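Local coordinates for protein nidogen-1 (Mus musculus, PDB 1GL4) that ties basement-membrane components together, binding laminin, collagen IV and perlecan, and probably acts in cell-matrix interactions, at residues I60-G63 and P68-F71; T74-Y79 and L164-E169; L103-I108 and G147-K152; G109-W114 and Q229-Q234. All coordinates share one frame; numbering follows the deposited sequence.

Contact 1: residues I60-G63 and P68-F71; sequences IFVG and PVVF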
loop_
_atom_site.group_PDB
_atom_site.type_symbol
_atom_site.label_atom_id
_atom_site.label_comp_id
_atom_site.label_asym_id
_atom_site.label_seq_id
_atom_site.Cartn_x
_atom_site.Cartn_y
_atom_site.Cartn_z
ATOM N N ILE A 60 -1.202 14.649 -16.710
ATOM C CA ILE A 60 0.244 14.466 -16.734
ATOM C C ILE A 60 0.955 14.601 -18.076
ATOM O O ILE A 60 0.623 13.911 -19.041
ATOM C CB ILE A 60 0.595 13.076 -16.146
ATOM C CG1 ILE A 60 0.066 12.983 -14.710
ATOM C CG2 ILE A 60 2.102 12.853 -16.175
ATOM C CD1 ILE A 60 0.161 11.614 -14.100
ATOM N N PHE A 61 1.953 15.480 -18.118
ATOM C CA PHE A 61 2.754 15.674 -19.324
ATOM C C PHE A 61 3.887 14.639 -19.277
ATOM O O PHE A 61 4.589 14.542 -18.272
ATOM C CB PHE A 61 3.374 17.080 -19.360
ATOM C CG PHE A 61 2.367 18.206 -19.429
ATOM C CD1 PHE A 61 1.728 18.666 -18.281
ATOM C CD2 PHE A 61 2.076 18.820 -20.646
ATOM C CE1 PHE A 61 0.813 19.727 -18.340
ATOM C CE2 PHE A 61 1.162 19.880 -20.718
ATOM C CZ PHE A 61 0.530 20.333 -19.562
ATOM N N VAL A 62 4.060 13.868 -20.347
ATOM C CA VAL A 62 5.119 12.858 -20.400
ATOM C C VAL A 62 6.304 13.340 -21.241
ATOM O O VAL A 62 6.127 13.836 -22.361
ATOM C CB VAL A 62 4.607 11.527 -21.006
ATOM C CG1 VAL A 62 5.742 10.505 -21.060
ATOM C CG2 VAL A 62 3.453 10.982 -20.175
ATOM N N GLY A 63 7.511 13.191 -20.702
ATOM C CA GLY A 63 8.701 13.614 -21.422
ATOM C C GLY A 63 8.675 15.087 -21.798
ATOM O O GLY A 63 8.589 15.952 -20.927
ATOM N N PRO A 68 -0.954 17.159 -22.318
ATOM C CA PRO A 68 -0.975 16.146 -21.265
ATOM C C PRO A 68 -1.941 14.988 -21.476
ATOM O O PRO A 68 -2.907 15.093 -22.235
ATOM C CB PRO A 68 -1.340 16.965 -20.036
ATOM C CG PRO A 68 -2.383 17.896 -20.599
ATOM C CD PRO A 68 -1.771 18.328 -21.942
ATOM N N VAL A 69 -1.659 13.875 -20.809
ATOM C CA VAL A 69 -2.540 12.715 -20.855
ATOM C C VAL A 69 -3.497 12.987 -19.697
ATOM O O VAL A 69 -3.062 13.280 -18.581
ATOM C CB VAL A 69 -1.779 11.402 -20.590
ATOM C CG1 VAL A 69 -2.760 10.229 -20.522
ATOM C CG2 VAL A 69 -0.747 11.172 -21.693
ATOM N N VAL A 70 -4.792 12.907 -19.965
ATOM C CA VAL A 70 -5.790 13.179 -18.945
ATOM C C VAL A 70 -6.693 11.987 -18.694
ATOM O O VAL A 70 -7.178 11.357 -19.630
ATOM C CB VAL A 70 -6.676 14.386 -19.354
ATOM C CG1 VAL A 70 -7.695 14.690 -18.263
ATOM C CG2 VAL A 70 -5.802 15.604 -19.615
ATOM N N PHE A 71 -6.902 11.662 -17.426
ATOM C CA PHE A 71 -7.790 10.566 -17.089
ATOM C C PHE A 71 -8.551 10.881 -15.811
ATOM O O PHE A 71 -8.011 11.460 -14.871
ATOM C CB PHE A 71 -7.022 9.241 -16.982
ATOM C CG PHE A 71 -5.871 9.265 -16.017
ATOM C CD1 PHE A 71 -6.068 8.991 -14.668
ATOM C CD2 PHE A 71 -4.580 9.531 -16.463
ATOM C CE1 PHE A 71 -4.997 8.978 -13.775
ATOM C CE2 PHE A 71 -3.500 9.523 -15.578
ATOM C CZ PHE A 71 -3.711 9.245 -14.230
#
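Phe-61 lays one face of its ring against Pro-68. The CB of Pro-68 stands 3.7 Å from the centroid of the Phe-61 ring, almost exactly on the ring normal. This is a CH-pi contact over the ring centre. The proline ring continues across the phenyl, with its CD 3.5 Å from Phe-61 CE2. The two side chains lie side by side and point the same way. The phenyl gets there through its first torsion: CG sits beside the backbone N and anti to the carbonyl carbon (chi1 -64°), which swings the ring back over the proline although the CB starts away from it. Were Phe-61 an alanine, Pro-68 CB and CD would probably lose their aromatic contact and a gap would open beside the proline.

Ile-60 and Val-69 form an antiparallel hydrogen-bonded pair. Ile-60 N gives its hydrogen to Val-69 O at 3.0 Å. Val-69 N returns one to Ile-60 O at 2.9 Å. Both N-H groups aim straight, but Val-69 N lies well above the carbonyl plane of Ile-60. On the face carrying the Ile-60 and Val-69 side chains the packing is lighter. Ile-60 CD1 comes obliquely to Phe-71 CE2 at 4.5 Å. Val-69 CG2, anti to its carbonyl carbon, comes to 4.5 Å from Val-62 CG2.

The pair joins strands 49-62 and 69-81 near the turn of their hairpin, in the nidogen G2 beta-barrel. Phe-61 bonds by its backbone to Gly-172 and Val-174. The chemistry is divided: two backbone bonds set the pairing, and the proline-phenyl contact adds apolar cohesion next to the turn.

Contact 2: residues T74-Y79 and L164-E169; sequences TDLHSY and LTISTE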
loop_
_atom_site.group_PDB
_atom_site.type_symbol
_atom_site.label_atom_id
_atom_site.label_comp_id
_atom_site.label_asym_id
_atom_site.label_seq_id
_atom_site.Cartn_x
_atom_site.Cartn_y
_atom_site.Cartn_z
ATOM N N THR A 74 -10.726 6.917 -12.721
ATOM C CA THR A 74 -9.924 5.695 -12.681
ATOM C C THR A 74 -10.046 5.143 -11.258
ATOM O O THR A 74 -10.059 5.917 -10.297
ATOM C CB THR A 74 -8.442 5.986 -12.994
ATOM O OG1 THR A 74 -8.312 6.366 -14.370
ATOM C CG2 THR A 74 -7.578 4.749 -12.732
ATOM N N ASP A 75 -10.144 3.819 -11.126
ATOM C CA ASP A 75 -10.282 3.173 -9.815
ATOM C C ASP A 75 -8.971 2.790 -9.128
ATOM O O ASP A 75 -8.003 2.408 -9.786
ATOM C CB ASP A 75 -11.110 1.889 -9.928
ATOM C CG ASP A 75 -12.536 2.140 -10.361
ATOM O OD1 ASP A 75 -13.242 2.910 -9.682
ATOM O OD2 ASP A 75 -12.953 1.556 -11.383
ATOM N N LEU A 76 -8.959 2.886 -7.800
ATOM C CA LEU A 76 -7.805 2.478 -6.999
ATOM C C LEU A 76 -8.349 1.510 -5.950
ATOM O O LEU A 76 -9.313 1.827 -5.250
ATOM C CB LEU A 76 -7.135 3.677 -6.306
ATOM C CG LEU A 76 -5.868 3.349 -5.497
ATOM C CD1 LEU A 76 -5.016 4.593 -5.345
ATOM C CD2 LEU A 76 -6.235 2.780 -4.125
ATOM N N HIS A 77 -7.753 0.322 -5.871
ATOM C CA HIS A 77 -8.158 -0.692 -4.902
ATOM C C HIS A 77 -6.895 -1.207 -4.206
ATOM O O HIS A 77 -5.932 -1.608 -4.863
ATOM C CB HIS A 77 -8.869 -1.851 -5.608
ATOM C CG HIS A 77 -9.356 -2.917 -4.678
ATOM N ND1 HIS A 77 -10.481 -2.766 -3.895
ATOM C CD2 HIS A 77 -8.851 -4.139 -4.380
ATOM C CE1 HIS A 77 -10.647 -3.848 -3.154
ATOM N NE2 HIS A 77 -9.672 -4.695 -3.429
ATOM N N SER A 78 -6.894 -1.198 -2.878
ATOM C CA SER A 78 -5.727 -1.650 -2.133
ATOM C C SER A 78 -6.132 -2.661 -1.054
ATOM O O SER A 78 -7.201 -2.541 -0.458
ATOM C CB SER A 78 -5.026 -0.433 -1.520
ATOM O OG SER A 78 -3.751 -0.763 -1.013
ATOM N N TYR A 79 -5.273 -3.650 -0.813
ATOM C CA TYR A 79 -5.527 -4.712 0.167
ATOM C C TYR A 79 -4.341 -4.865 1.140
ATOM O O TYR A 79 -3.170 -4.811 0.729
ATOM C CB TYR A 79 -5.756 -6.041 -0.583
ATOM C CG TYR A 79 -6.279 -7.209 0.243
ATOM C CD1 TYR A 79 -7.648 -7.465 0.331
ATOM C CD2 TYR A 79 -5.406 -8.062 0.923
ATOM C CE1 TYR A 79 -8.139 -8.545 1.074
ATOM C CE2 TYR A 79 -5.886 -9.150 1.673
ATOM C CZ TYR A 79 -7.254 -9.381 1.741
ATOM O OH TYR A 79 -7.747 -10.445 2.462
ATOM N N LEU A 164 -12.059 1.614 3.675
ATOM C CA LEU A 164 -11.254 2.774 4.057
ATOM C C LEU A 164 -11.361 3.605 2.775
ATOM O O LEU A 164 -11.587 3.041 1.698
ATOM C CB LEU A 164 -9.794 2.390 4.322
ATOM C CG LEU A 164 -9.426 1.854 5.717
ATOM C CD1 LEU A 164 -9.531 2.975 6.732
ATOM C CD2 LEU A 164 -10.331 0.697 6.107
ATOM N N THR A 165 -11.206 4.922 2.869
ATOM C CA THR A 165 -11.349 5.771 1.687
ATOM C C THR A 165 -10.116 6.577 1.289
ATOM O O THR A 165 -9.334 7.003 2.142
ATOM C CB THR A 165 -12.523 6.745 1.875
ATOM O OG1 THR A 165 -12.339 7.479 3.094
ATOM C CG2 THR A 165 -13.841 5.979 1.941
ATOM N N ILE A 166 -9.953 6.787 -0.018
ATOM C CA ILE A 166 -8.816 7.545 -0.537
ATOM C C ILE A 166 -9.099 8.142 -1.916
ATOM O O ILE A 166 -9.436 7.429 -2.861
ATOM C CB ILE A 166 -7.540 6.658 -0.612
ATOM C CG1 ILE A 166 -6.351 7.477 -1.131
ATOM C CG2 ILE A 166 -7.786 5.455 -1.525
ATOM C CD1 ILE A 166 -5.056 6.671 -1.279
ATOM N N SER A 167 -8.972 9.463 -2.010
ATOM C CA SER A 167 -9.181 10.197 -3.259
ATOM C C SER A 167 -7.808 10.694 -3.735
ATOM O O SER A 167 -7.078 11.320 -2.965
ATOM C CB SER A 167 -10.112 11.387 -3.008
ATOM O OG SER A 167 -10.270 12.170 -4.175
ATOM N N THR A 168 -7.462 10.431 -4.994
ATOM C CA THR A 168 -6.154 10.833 -5.520
ATOM C C THR A 168 -6.198 11.791 -6.711
ATOM O O THR A 168 -7.001 11.629 -7.626
ATOM C CB THR A 168 -5.327 9.588 -5.927
ATOM O OG1 THR A 168 -5.173 8.729 -4.788
ATOM C CG2 THR A 168 -3.935 9.992 -6.439
ATOM N N GLU A 169 -5.318 12.789 -6.685
ATOM C CA GLU A 169 -5.222 13.775 -7.759
ATOM C C GLU A 169 -3.736 13.959 -8.115
ATOM O O GLU A 169 -2.915 14.214 -7.235
ATOM C CB GLU A 169 -5.839 15.094 -7.287
ATOM C CG GLU A 169 -5.986 16.149 -8.360
ATOM C CD GLU A 169 -6.836 17.327 -7.903
ATOM O OE1 GLU A 169 -7.079 18.233 -8.730
ATOM O OE2 GLU A 169 -7.261 17.344 -6.723
#
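Leu-76 meets Ile-166 and Thr-168 without any ring or other flat group between them. Within the two segments the rings are those of His-77 and Tyr-79, which do not touch 164-169. The side chain of His-77 starts out away from that segment. Its ND1 is hydrogen-bonded to Asn-53 OD1 and its NE2 to a polar side chain of a second protein chain. The Tyr-79 side chain packs on a polar side chain of that same partner. Both residues are known to take part in perlecan binding.

The contact itself is small and aliphatic. Leu-76 divides its two methyl groups between two neighbours. Its CD2 touches the CG2 branch of Ile-166 at 4.0 Å. Its CD1 lies 4.2 Å from Thr-168 OG1, a van der Waals approach. In both pairs the side chains cross at about a right angle. Leu-76 holds CG anti to its own backbone N (chi1 -177°), which carries the fork inward over both partners. The Ile-166 methyl that it meets sits between the backbone N and the carbonyl carbon. The hydroxyl of Thr-168 has its polar partner in Gln-153 OE1.

Strands 69-81 and 164-171 are not neighbours in the barrel wall. Strand 49-62 runs between them and pairs with both, so Leu-76 reaches across the inside of it. There it also touches Val-56, while Ile-166 packs on Val-52 and on Phe-155 of strand 149-156.

Contact 3: residues L103-I108 and G147-K152; sequences LPLAPI and GKLVLK
Leu-105 and Leu-149 reach each other by one methyl apiece. Leu-105 CD1 stands 3.6 Å from Leu-149 CD2, a close approach for two methyl groups. Three residues further on, Ile-108 meets Leu-151 less closely: its CG1, a methylene on the flank of the side chain, lies 4.0 Å from Leu-151 CD1. In each pair the side chains cross obliquely, and a single pair of carbon atoms makes the closest touch.

The side chains of Leu-149 and Leu-151 leave the strand toward segment 103-108. Leu-149 carries CG anti to its backbone N (chi1 -179°), and Leu-151 does much the same, which extends both. Leu-105 instead has CG beside its backbone N and anti to the carbonyl carbon (chi1 -49°), which sends CD1 to the strand. Leu-149 and Leu-151 are two residues apart and so fall on the same face of the strand.

Leu-105 is the centre of an inverse gamma turn, with a weak bond of 3.0 Å from Ala-106 N to Pro-104 O. Ile-108 N is bonded to Leu-105 O. Leu-105 also packs on Phe-142 and Trp-227, and Ile-108 on Tyr-269.

The segment leads into helix 107-115, which lies within the barrel as the central helix does in GFP-like folds. All four touching side chains are buried and purely hydrocarbon. The packing across this contact is therefore apolar and non-directional. Polar bonds from the segment's carbonyls go to other strands: Pro-104 O to Tyr-225 OH, and Pro-107 O to Arg-136 NH1.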
loop_
_atom_site.group_PDB
_atom_site.type_symbol
_atom_site.label_atom_id
_atom_site.label_comp_id
_atom_site.label_asym_id
_atom_site.label_seq_id
_atom_site.Cartn_x
_atom_site.Cartn_y
_atom_site.Cartn_z
ATOM N N LEU A 103 5.590 3.979 -13.530
ATOM C CA LEU A 103 6.187 2.849 -12.814
ATOM C C LEU A 103 7.078 3.185 -11.618
ATOM O O LEU A 103 7.052 2.483 -10.608
ATOM C CB LEU A 103 6.961 1.951 -13.788
ATOM C CG LEU A 103 6.095 1.016 -14.646
ATOM C CD1 LEU A 103 6.959 0.282 -15.661
ATOM C CD2 LEU A 103 5.371 0.021 -13.740
ATOM N N PRO A 104 7.885 4.253 -11.710
ATOM C CA PRO A 104 8.749 4.584 -10.570
ATOM C C PRO A 104 8.005 5.163 -9.364
ATOM O O PRO A 104 8.553 5.220 -8.266
ATOM C CB PRO A 104 9.724 5.614 -11.155
ATOM C CG PRO A 104 9.691 5.348 -12.638
ATOM C CD PRO A 104 8.233 5.066 -12.884
ATOM N N LEU A 105 6.758 5.574 -9.570
ATOM C CA LEU A 105 5.971 6.211 -8.512
ATOM C C LEU A 105 5.264 5.309 -7.502
ATOM O O LEU A 105 4.097 5.531 -7.170
ATOM C CB LEU A 105 4.950 7.156 -9.150
ATOM C CG LEU A 105 5.534 8.101 -10.209
ATOM C CD1 LEU A 105 4.422 8.928 -10.837
ATOM C CD2 LEU A 105 6.578 8.999 -9.572
ATOM N N ALA A 106 5.980 4.316 -6.989
ATOM C CA ALA A 106 5.425 3.400 -6.004
ATOM C C ALA A 106 4.814 4.118 -4.791
ATOM O O ALA A 106 3.867 3.614 -4.187
ATOM C CB ALA A 106 6.499 2.424 -5.545
ATOM N N PRO A 107 5.365 5.288 -4.400
ATOM C CA PRO A 107 4.817 6.018 -3.250
ATOM C C PRO A 107 3.338 6.393 -3.380
ATOM O O PRO A 107 2.712 6.818 -2.406
ATOM C CB PRO A 107 5.725 7.242 -3.157
ATOM C CG PRO A 107 7.047 6.688 -3.584
ATOM C CD PRO A 107 6.662 5.865 -4.803
ATOM N N ILE A 108 2.779 6.257 -4.582
ATOM C CA ILE A 108 1.362 6.543 -4.772
ATOM C C ILE A 108 0.611 5.537 -3.899
ATOM O O ILE A 108 -0.363 5.881 -3.232
ATOM C CB ILE A 108 0.936 6.375 -6.254
ATOM C CG1 ILE A 108 1.405 7.581 -7.071
ATOM C CG2 ILE A 108 -0.580 6.233 -6.357
ATOM C CD1 ILE A 108 1.120 7.451 -8.564
ATOM N N GLY A 147 10.428 20.549 -14.628
ATOM C CA GLY A 147 9.228 20.535 -13.806
ATOM C C GLY A 147 9.191 19.559 -12.646
ATOM O O GLY A 147 10.224 19.190 -12.092
ATOM N N LYS A 148 7.983 19.136 -12.286
ATOM C CA LYS A 148 7.791 18.205 -11.183
ATOM C C LYS A 148 6.374 17.653 -11.207
ATOM O O LYS A 148 5.521 18.127 -11.959
ATOM C CB LYS A 148 8.027 18.919 -9.850
ATOM C CG LYS A 148 7.059 20.071 -9.586
ATOM C CD LYS A 148 7.399 20.787 -8.285
ATOM C CE LYS A 148 6.465 21.963 -8.027
ATOM N NZ LYS A 148 6.847 22.693 -6.776
ATOM N N LEU A 149 6.124 16.634 -10.394
ATOM C CA LEU A 149 4.787 16.067 -10.315
ATOM C C LEU A 149 4.218 16.371 -8.931
ATOM O O LEU A 149 4.896 16.179 -7.913
ATOM C CB LEU A 149 4.817 14.552 -10.528
ATOM C CG LEU A 149 3.422 13.905 -10.472
ATOM C CD1 LEU A 149 2.610 14.319 -11.702
ATOM C CD2 LEU A 149 3.551 12.399 -10.424
ATOM N N VAL A 150 2.976 16.846 -8.897
ATOM C CA VAL A 150 2.310 17.170 -7.643
ATOM C C VAL A 150 1.187 16.177 -7.366
ATOM O O VAL A 150 0.375 15.883 -8.242
ATOM C CB VAL A 150 1.709 18.595 -7.672
ATOM C CG1 VAL A 150 0.885 18.839 -6.416
ATOM C CG2 VAL A 150 2.821 19.624 -7.786
ATOM N N LEU A 151 1.147 15.672 -6.138
ATOM C CA LEU A 151 0.132 14.708 -5.728
ATOM C C LEU A 151 -0.653 15.197 -4.517
ATOM O O LEU A 151 -0.076 15.757 -3.581
ATOM C CB LEU A 151 0.802 13.369 -5.393
ATOM C CG LEU A 151 -0.023 12.271 -4.709
ATOM C CD1 LEU A 151 0.658 10.933 -4.931
ATOM C CD2 LEU A 151 -0.173 12.548 -3.217
ATOM N N LYS A 152 -1.969 15.001 -4.547
ATOM C CA LYS A 152 -2.820 15.371 -3.420
ATOM C C LYS A 152 -3.770 14.212 -3.155
ATOM O O LYS A 152 -4.469 13.751 -4.060
ATOM C CB LYS A 152 -3.626 16.641 -3.702
ATOM C CG LYS A 152 -4.463 17.081 -2.504
ATOM C CD LYS A 152 -5.031 18.483 -2.678
ATOM C CE LYS A 152 -5.715 18.951 -1.397
ATOM N NZ LYS A 152 -6.216 20.356 -1.496
#

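Contact 4: residues G109-W114 and Q229-Q234; sequences GGIIGW and QTITFQ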
loop_
_atom_site.group_PDB
_atom_site.type_symbol
_atom_site.label_atom_id
_atom_site.label_comp_id
_atom_site.label_asym_id
_atom_site.label_seq_id
_atom_site.Cartn_x
_atom_site.Cartn_y
_atom_site.Cartn_z
ATOM N N GLY A 109 1.085 4.295 -3.902
ATOM C CA GLY A 109 0.473 3.262 -3.089
ATOM C C GLY A 109 1.215 3.135 -1.769
ATOM O O GLY A 109 0.663 2.667 -0.774
ATOM N N GLY A 110 2.471 3.568 -1.765
ATOM C CA GLY A 110 3.291 3.500 -0.567
ATOM C C GLY A 110 2.741 4.169 0.689
ATOM O O GLY A 110 3.108 3.784 1.801
ATOM N N ILE A 111 1.877 5.170 0.529
ATOM C CA ILE A 111 1.296 5.850 1.688
ATOM C C ILE A 111 0.420 4.858 2.457
ATOM O O ILE A 111 0.275 4.952 3.675
ATOM C CB ILE A 111 0.452 7.088 1.251
ATOM C CG1 ILE A 111 -0.077 7.836 2.477
ATOM C CG2 ILE A 111 -0.698 6.649 0.362
ATOM C CD1 ILE A 111 1.004 8.504 3.312
ATOM N N ILE A 112 -0.150 3.889 1.746
ATOM C CA ILE A 112 -0.994 2.886 2.391
ATOM C C ILE A 112 -0.113 1.933 3.211
ATOM O O ILE A 112 -0.541 1.403 4.237
ATOM C CB ILE A 112 -1.816 2.107 1.344
ATOM C CG1 ILE A 112 -2.729 3.088 0.595
ATOM C CG2 ILE A 112 -2.641 1.022 2.019
ATOM C CD1 ILE A 112 -3.520 2.479 -0.539
ATOM N N GLY A 113 1.122 1.733 2.760
ATOM C CA GLY A 113 2.050 0.886 3.492
ATOM C C GLY A 113 2.439 1.591 4.783
ATOM O O GLY A 113 2.630 0.960 5.824
ATOM N N TRP A 114 2.560 2.913 4.712
ATOM C CA TRP A 114 2.900 3.725 5.879
ATOM C C TRP A 114 1.757 3.630 6.891
ATOM O O TRP A 114 1.983 3.490 8.093
ATOM C CB TRP A 114 3.112 5.188 5.457
ATOM C CG TRP A 114 3.247 6.150 6.612
ATOM C CD1 TRP A 114 4.339 6.323 7.414
ATOM C CD2 TRP A 114 2.236 7.036 7.111
ATOM N NE1 TRP A 114 4.072 7.261 8.387
ATOM C CE2 TRP A 114 2.788 7.715 8.225
ATOM C CE3 TRP A 114 0.917 7.320 6.729
ATOM C CZ2 TRP A 114 2.068 8.662 8.959
ATOM C CZ3 TRP A 114 0.196 8.268 7.463
ATOM C CH2 TRP A 114 0.773 8.925 8.564
ATOM N N GLN A 229 6.907 15.294 1.240
ATOM C CA GLN A 229 5.492 15.204 1.596
ATOM C C GLN A 229 5.097 15.787 2.957
ATOM O O GLN A 229 5.883 15.812 3.909
ATOM C CB GLN A 229 5.024 13.740 1.489
ATOM C CG GLN A 229 5.665 12.778 2.487
ATOM C CD GLN A 229 5.465 11.305 2.115
ATOM O OE1 GLN A 229 4.367 10.881 1.741
ATOM N NE2 GLN A 229 6.534 10.518 2.230
ATOM N N THR A 230 3.861 16.271 3.026
ATOM C CA THR A 230 3.319 16.851 4.248
ATOM C C THR A 230 1.982 16.173 4.525
ATOM O O THR A 230 1.074 16.191 3.694
ATOM C CB THR A 230 3.125 18.363 4.098
ATOM O OG1 THR A 230 4.407 18.981 3.916
ATOM C CG2 THR A 230 2.453 18.951 5.340
ATOM N N ILE A 231 1.885 15.567 5.699
ATOM C CA ILE A 231 0.696 14.839 6.117
ATOM C C ILE A 231 0.011 15.573 7.277
ATOM O O ILE A 231 0.595 15.730 8.345
ATOM C CB ILE A 231 1.104 13.404 6.533
ATOM C CG1 ILE A 231 1.655 12.670 5.300
ATOM C CG2 ILE A 231 -0.084 12.652 7.139
ATOM C CD1 ILE A 231 2.321 11.339 5.598
ATOM N N THR A 232 -1.227 16.017 7.055
ATOM C CA THR A 232 -1.981 16.757 8.073
ATOM C C THR A 232 -3.220 16.009 8.567
ATOM O O THR A 232 -3.897 15.326 7.804
ATOM C CB THR A 232 -2.410 18.139 7.545
ATOM O OG1 THR A 232 -3.116 17.983 6.306
ATOM C CG2 THR A 232 -1.186 19.019 7.318
ATOM N N PHE A 233 -3.520 16.161 9.851
ATOM C CA PHE A 233 -4.650 15.464 10.457
ATOM C C PHE A 233 -5.057 16.117 11.779
ATOM O O PHE A 233 -4.421 17.071 12.229
ATOM C CB PHE A 233 -4.253 14.003 10.699
ATOM C CG PHE A 233 -2.949 13.844 11.439
ATOM C CD1 PHE A 233 -2.926 13.719 12.827
ATOM C CD2 PHE A 233 -1.740 13.840 10.748
ATOM C CE1 PHE A 233 -1.718 13.595 13.515
ATOM C CE2 PHE A 233 -0.521 13.717 11.427
ATOM C CZ PHE A 233 -0.508 13.594 12.810
ATOM N N GLN A 234 -6.116 15.599 12.397
ATOM C CA GLN A 234 -6.603 16.124 13.671
ATOM C C GLN A 234 -6.386 15.138 14.816
ATOM O O GLN A 234 -6.539 13.934 14.638
ATOM C CB GLN A 234 -8.100 16.443 13.577
ATOM C CG GLN A 234 -8.449 17.537 12.582
ATOM C CD GLN A 234 -7.962 18.902 13.027
ATOM O OE1 GLN A 234 -8.324 19.384 14.105
ATOM N NE2 GLN A 234 -7.142 19.538 12.198
#
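Ile-231 pushes its CD1 methyl over one face of the Trp-114 indole, and this is the tight part of the contact. The methyl lies 4.1 Å from the centroid of the six-membered ring, a CH-pi contact near the ring normal but shifted toward the rim. The other branch of the same residue, CG2, touches Trp-114 CH2 at 4.1 Å. Ile-231 CD1 also meets Ile-111 CD1 at 3.9 Å, where the two isoleucines come tip to tip. One methyl thus serves both helix side chains. It is put there by a first torsion that sets CG1 beside the backbone N of Ile-231 (chi1 -64°). Trp-114 has Ile-111 O at its edge, in the ring plane.

The loose part is at Gln-229. Its OE1 comes no nearer than 4.4 Å to Ile-111 CD1, with no bond between them. The amide is satisfied by other partners: OE1 by Arg-136 NE, and NE2 by Ser-201 OG. The touching residues are all buried. On the strand, Thr-230 and Thr-232, partly exposed, take no part in the contact.

Helix 107-115 runs inside the barrel. The axes of its segment 109-114 and of strand 229-232 approach to 12.7 Å, at an angle of 51°. Strands 133-142 and 198-210 both pair with strand 221-232. Trp-114 touches Ile-199 of the latter and stacks on Tyr-192 of strand 182-195.

From the N terminus, contact 1 closes first, at the short hairpin between strands 49-62 and 69-81. Strand 69-81 runs on into contact 2, which closes a far longer loop when 164-169 comes past. Contact 3 is nested wholly inside that loop. Contact 4 starts inside it and ends beyond it, so it crosses both contact 2 and contact 3. Helix 107-115 links contacts 3 and 4, fastening the inside of the barrel to strands 149-156 and 221-232. Contacts 1 and 3 touch through Ile-60 and Leu-149. Contacts 2 and 3 meet through a probable hydrogen bond from Glu-169 N to Lys-152 O.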